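Local coordinates for uncharacterized protein PA2218 (Pseudomonas aeruginosa, PDB 2HDW) that is uncharacterized but has an alpha/beta hydrolase fold and is probably a hydrolase, at residues 218-221 with 222-226. Sequence-based numbering, arbitrary orientation.
Sequences VTLE and QRTRT
Glu221 and Arg225 form a salt bridge across the first two turns of helix 220-240, an i to i+4 pair, and a capping box of Thr219 and Gln222 starts that helix. The carboxylate and guanidinium planes are 24° apart. Arg225 NE gives a hydrogen bond to Glu221 OE2 at 3.0 Å, on the syn lone pair. Arg225 NH2 lies 2.7 Å from Glu221 OE1, but its bonds to the two carboxylate oxygens are weak. The Glu221 chain bends at chi2 (-80°), which swings the carboxylate forward over Gln222 towards Arg225. Arg225 bends at chi3 to meet it. Gln222 CA lies beneath one guanidinium face, 3.5 Å from its plane and offset toward the rim.

The box is reciprocal. Gln222 N donates to Thr219 OG1 at 3.2 Å. Thr219 N donates to Gln222 OE1 at 3.0 Å, in the carbonyl plane and on a lone pair. The backbone N-H groups of the N-cap and of Gln222 are thus satisfied by side chains. Leu220 O accepts twice from Thr224, from N and from OG1, each at 2.7 Å and from opposite faces of its plane.

Packing is light. The contact lies at the surface, far from the centre of the chain. Leu220 CD1 leans on Thr224 OG1. Arg223 extends away, and its NH2 bonds to Met293 O. Val218, just before the cap, lays CG1 against Arg223 CB at 3.8 Å.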
loop_
_atom_site.group_PDB
_atom_site.type_symbol
_atom_site.label_atom_id
_atom_site.label_comp_id
_atom_site.label_asym_id
_atom_site.label_seq_id
_atom_site.Cartn_x
_atom_site.Cartn_y
_atom_site.Cartn_z
ATOM N N VAL A 218 1.480 13.338 -19.555
ATOM C CA VAL A 218 0.447 14.363 -19.477
ATOM C C VAL A 218 1.036 15.763 -19.604
ATOM O O VAL A 218 1.907 16.154 -18.829
ATOM C CB VAL A 218 -0.328 14.278 -18.139
ATOM C CG1 VAL A 218 -1.327 15.419 -18.038
ATOM C CG2 VAL A 218 -1.047 12.939 -18.039
ATOM N N THR A 219 0.562 16.517 -20.591
ATOM C CA THR A 219 1.039 17.882 -20.785
ATOM C C THR A 219 0.157 18.796 -19.942
ATOM O O THR A 219 -0.914 18.388 -19.489
ATOM C CB THR A 219 0.903 18.319 -22.246
ATOM O OG1 THR A 219 -0.480 18.275 -22.619
ATOM C CG2 THR A 219 1.706 17.393 -23.164
ATOM N N LEU A 220 0.603 20.031 -19.733
ATOM C CA LEU A 220 -0.180 20.985 -18.961
ATOM C C LEU A 220 -1.578 21.115 -19.552
ATOM O O LEU A 220 -2.566 21.197 -18.820
ATOM C CB LEU A 220 0.487 22.359 -18.967
ATOM C CG LEU A 220 -0.357 23.474 -18.342
ATOM C CD1 LEU A 220 -0.561 23.197 -16.848
ATOM C CD2 LEU A 220 0.342 24.819 -18.552
ATOM N N GLU A 221 -1.655 21.140 -20.879
ATOM C CA GLU A 221 -2.932 21.273 -21.568
ATOM C C GLU A 221 -3.858 20.120 -21.232
ATOM O O GLU A 221 -5.045 20.319 -20.986
ATOM C CB GLU A 221 -2.710 21.349 -23.084
ATOM C CG GLU A 221 -3.988 21.351 -23.918
ATOM C CD GLU A 221 -4.577 19.959 -24.106
ATOM O OE1 GLU A 221 -3.895 19.096 -24.711
ATOM O OE2 GLU A 221 -5.721 19.727 -23.652
ATOM N N GLN A 222 -3.308 18.912 -21.228
ATOM C CA GLN A 222 -4.080 17.719 -20.917
ATOM C C GLN A 222 -4.445 17.694 -19.432
ATOM O O GLN A 222 -5.549 17.291 -19.066
ATOM C CB GLN A 222 -3.273 16.476 -21.304
ATOM C CG GLN A 222 -2.820 16.517 -22.768
ATOM C CD GLN A 222 -2.030 15.295 -23.201
ATOM O OE1 GLN A 222 -0.947 15.009 -22.672
ATOM N NE2 GLN A 222 -2.565 14.567 -24.181
ATOM N N ARG A 223 -3.521 18.137 -18.581
ATOM C CA ARG A 223 -3.763 18.179 -17.138
ATOM C C ARG A 223 -4.883 19.172 -16.852
ATOM O O ARG A 223 -5.788 18.898 -16.064
ATOM C CB ARG A 223 -2.495 18.613 -16.394
ATOM C CG ARG A 223 -2.701 18.857 -14.892
ATOM C CD ARG A 223 -1.446 19.430 -14.224
ATOM N NE ARG A 223 -1.749 20.009 -12.910
ATOM C CZ ARG A 223 -1.652 19.364 -11.751
ATOM N NH1 ARG A 223 -1.242 18.100 -11.712
ATOM N NH2 ARG A 223 -2.003 19.979 -10.624
ATOM N N THR A 224 -4.808 20.331 -17.499
ATOM C CA THR A 224 -5.806 21.379 -17.330
ATOM C C THR A 224 -7.175 20.883 -17.785
ATOM O O THR A 224 -8.192 21.150 -17.146
ATOM C CB THR A 224 -5.415 22.631 -18.141
ATOM O OG1 THR A 224 -4.150 23.119 -17.672
ATOM C CG2 THR A 224 -6.469 23.727 -17.993
ATOM N N ARG A 225 -7.188 20.154 -18.896
ATOM C CA ARG A 225 -8.419 19.602 -19.448
ATOM C C ARG A 225 -9.038 18.640 -18.430
ATOM O O ARG A 225 -10.244 18.664 -18.193
ATOM C CB ARG A 225 -8.096 18.865 -20.749
ATOM C CG ARG A 225 -9.284 18.292 -21.498
ATOM C CD ARG A 225 -8.811 17.142 -22.387
ATOM N NE ARG A 225 -7.573 17.488 -23.086
ATOM C CZ ARG A 225 -6.638 16.612 -23.450
ATOM N NH1 ARG A 225 -6.790 15.320 -23.184
ATOM N NH2 ARG A 225 -5.544 17.029 -24.073
ATOM N N THR A 226 -8.205 17.793 -17.828
ATOM C CA THR A 226 -8.680 16.834 -16.835
ATOM C C THR A 226 -9.267 17.553 -15.618
ATOM O O THR A 226 -10.330 17.183 -15.121
ATOM C CB THR A 226 -7.532 15.901 -16.372
ATOM O OG1 THR A 226 -7.087 15.116 -17.484
ATOM C CG2 THR A 226 -8.007 14.961 -15.259
#